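TipC2 (Streptococcus intermedius B196, PDB 6DHX) is probably an immunity protein that recognises and neutralises an antibacterial toxin exported by the type VII secretion system. Local coordinates at residues A[50-55]-A[82-87]. Residues are numbered along the deposited sequence; the frame is centred on the assembly and turned at random.
Sequences YQEYSD and SFLNKN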
loop_
_atom_site.group_PDB
_atom_site.type_symbol
_atom_site.label_atom_id
_atom_site.label_comp_id
_atom_site.label_asym_id
_atom_site.label_seq_id
_atom_site.Cartn_x
_atom_site.Cartn_y
_atom_site.Cartn_z
ATOM N N TYR A 50 11.988 -8.541 6.854
ATOM C CA TYR A 50 11.764 -9.893 6.343
ATOM C C TYR A 50 12.847 -10.301 5.347
ATOM O O TYR A 50 13.355 -9.475 4.576
ATOM C CB TYR A 50 10.391 -9.953 5.671
ATOM C CG TYR A 50 9.246 -9.668 6.609
ATOM C CD1 TYR A 50 9.126 -10.382 7.802
ATOM C CD2 TYR A 50 8.256 -8.741 6.287
ATOM C CE1 TYR A 50 8.081 -10.179 8.665
ATOM C CE2 TYR A 50 7.191 -8.516 7.175
ATOM C CZ TYR A 50 7.107 -9.264 8.340
ATOM O OH TYR A 50 6.084 -9.076 9.226
ATOM N N GLN A 51 13.185 -11.596 5.337
ATOM C CA GLN A 51 14.267 -12.074 4.495
ATOM C C GLN A 51 14.001 -11.791 3.012
ATOM O O GLN A 51 12.912 -12.075 2.501
ATOM C CB GLN A 51 14.440 -13.579 4.703
ATOM C CG GLN A 51 15.495 -14.164 3.816
ATOM C CD GLN A 51 16.902 -13.849 4.315
ATOM O OE1 GLN A 51 17.653 -13.116 3.664
ATOM N NE2 GLN A 51 17.268 -14.414 5.460
ATOM N N GLU A 52 15.008 -11.258 2.308
ATOM C CA GLU A 52 14.876 -11.053 0.866
ATOM C C GLU A 52 14.945 -12.386 0.147
ATOM O O GLU A 52 15.853 -13.191 0.385
ATOM C CB GLU A 52 15.979 -10.147 0.308
ATOM C CG GLU A 52 15.919 -8.697 0.828
ATOM C CD GLU A 52 15.133 -7.776 -0.122
ATOM O OE1 GLU A 52 14.461 -8.270 -1.063
ATOM O OE2 GLU A 52 15.233 -6.545 0.114
ATOM N N TYR A 53 14.020 -12.596 -0.781
ATOM C CA TYR A 53 14.064 -13.824 -1.578
ATOM C C TYR A 53 15.344 -13.945 -2.415
ATOM O O TYR A 53 15.847 -15.058 -2.619
ATOM C CB TYR A 53 12.836 -13.894 -2.478
ATOM C CG TYR A 53 12.890 -15.045 -3.446
ATOM C CD1 TYR A 53 12.638 -16.351 -3.024
ATOM C CD2 TYR A 53 13.200 -14.832 -4.785
ATOM C CE1 TYR A 53 12.693 -17.417 -3.919
ATOM C CE2 TYR A 53 13.258 -15.886 -5.682
ATOM C CZ TYR A 53 13.005 -17.173 -5.246
ATOM O OH TYR A 53 13.064 -18.214 -6.148
ATOM N N SER A 54 15.887 -12.832 -2.916
ATOM C CA SER A 54 16.977 -12.896 -3.894
ATOM C C SER A 54 18.362 -12.882 -3.275
ATOM O O SER A 54 19.344 -13.130 -3.987
ATOM C CB SER A 54 16.906 -11.720 -4.870
ATOM O OG SER A 54 17.171 -10.518 -4.167
ATOM N N ASP A 55 18.477 -12.557 -1.992
ATOM C CA ASP A 55 19.774 -12.455 -1.329
ATOM C C ASP A 55 19.584 -12.909 0.109
ATOM O O ASP A 55 19.018 -12.183 0.935
ATOM C CB ASP A 55 20.317 -11.030 -1.390
ATOM C CG ASP A 55 21.781 -10.943 -1.018
ATOM O OD1 ASP A 55 22.270 -11.805 -0.257
ATOM O OD2 ASP A 55 22.443 -9.993 -1.485
ATOM N N SER A 82 10.355 -3.129 -2.072
ATOM C CA SER A 82 11.140 -4.087 -2.854
ATOM C C SER A 82 12.254 -3.278 -3.485
ATOM O O SER A 82 12.022 -2.542 -4.451
ATOM C CB SER A 82 10.316 -4.806 -3.926
ATOM O OG SER A 82 9.280 -5.557 -3.315
ATOM N N PHE A 83 13.443 -3.380 -2.915
ATOM C CA PHE A 83 14.560 -2.586 -3.422
ATOM C C PHE A 83 15.433 -3.332 -4.414
ATOM O O PHE A 83 16.163 -2.695 -5.196
ATOM C CB PHE A 83 15.478 -2.156 -2.270
ATOM C CG PHE A 83 14.843 -1.289 -1.241
ATOM C CD1 PHE A 83 14.097 -0.169 -1.599
ATOM C CD2 PHE A 83 15.053 -1.566 0.130
ATOM C CE1 PHE A 83 13.544 0.659 -0.629
ATOM C CE2 PHE A 83 14.492 -0.753 1.093
ATOM C CZ PHE A 83 13.748 0.368 0.730
ATOM N N LEU A 84 15.432 -4.657 -4.365
ATOM C CA LEU A 84 16.482 -5.434 -5.012
ATOM C C LEU A 84 16.092 -6.005 -6.373
ATOM O O LEU A 84 16.983 -6.442 -7.109
ATOM C CB LEU A 84 16.880 -6.614 -4.105
ATOM C CG LEU A 84 18.005 -6.457 -3.091
ATOM C CD1 LEU A 84 18.061 -5.094 -2.447
ATOM C CD2 LEU A 84 17.952 -7.593 -2.041
ATOM N N ASN A 85 14.806 -6.094 -6.692
ATOM C CA ASN A 85 14.367 -6.798 -7.895
ATOM C C ASN A 85 14.328 -5.837 -9.091
ATOM O O ASN A 85 14.494 -4.625 -8.944
ATOM C CB ASN A 85 12.994 -7.426 -7.680
ATOM C CG ASN A 85 11.938 -6.404 -7.303
ATOM O OD1 ASN A 85 12.242 -5.402 -6.627
ATOM N ND2 ASN A 85 10.697 -6.643 -7.720
ATOM N N LYS A 86 14.093 -6.395 -10.283
ATOM C CA LYS A 86 14.105 -5.563 -11.491
ATOM C C LYS A 86 12.912 -4.625 -11.518
ATOM O O LYS A 86 13.024 -3.486 -11.984
ATOM C CB LYS A 86 14.113 -6.437 -12.741
ATOM C CG LYS A 86 15.442 -7.127 -12.981
ATOM C CD LYS A 86 15.336 -8.020 -14.226
ATOM C CE LYS A 86 16.644 -8.759 -14.462
ATOM N NZ LYS A 86 16.514 -9.718 -15.599
ATOM N N ASN A 87 11.768 -5.080 -11.028
ATOM C CA ASN A 87 10.567 -4.237 -10.953
ATOM C C ASN A 87 10.427 -3.651 -9.545
ATOM O O ASN A 87 9.463 -3.894 -8.769
ATOM C CB ASN A 87 9.329 -5.052 -11.360
ATOM C CG ASN A 87 8.153 -4.154 -11.731
ATOM O OD1 ASN A 87 8.342 -2.985 -12.090
ATOM N ND2 ASN A 87 6.944 -4.677 -11.606
HETATM O O HOH W 1 13.655 -6.582 -3.247
HETATM O O HOH W 2 13.736 -4.629 -0.560
#
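Glu52, Ser54 and Asp55 in 50-55 meet Leu84 in 82-87 where two loops of the mixed beta sheet come side by side at the surface. The first segment leaves strand 45-51 and turns toward strand 59-65; the second follows strand 74-82 and leads into strand 89-99. Their backbones stay apart, the closest CA atoms, of Ser54 and Leu84, being 7.6 Å from each other, and no direct hydrogen bond joins them.

Leu84 bridges the gap with one methyl, CD2. Leu84 CD2 lies 3.4 Å from Glu52 CD, its closest approach across the two segments, with Glu52 CG and CB alongside. Ser54 OG lies 3.7 Å from Leu84 CD2, and Asp55 CB is a looser neighbour of the same methyl. Leucine suits this place because its length carries CD2 across the gap, where a methyl packs without needing a polar partner.

Glu52 CG stands anti to its carbonyl carbon (chi1 -66°) and the chain bends at chi2, which carries the carboxylate to two waters. One water donates to Glu52 OE1 at 2.9 Å and accepts from Leu84 N at 2.8 Å; the other donates to Glu52 OE2 and accepts from Phe83 N at 2.7 Å. A carboxylate suits this role because its two oxygens can serve two successive amides. The loops are thus joined by water-mediated polar links beside van der Waals contact between one leucine methyl and a largely polar surface, consistent with a charged Glu52 held through solvent.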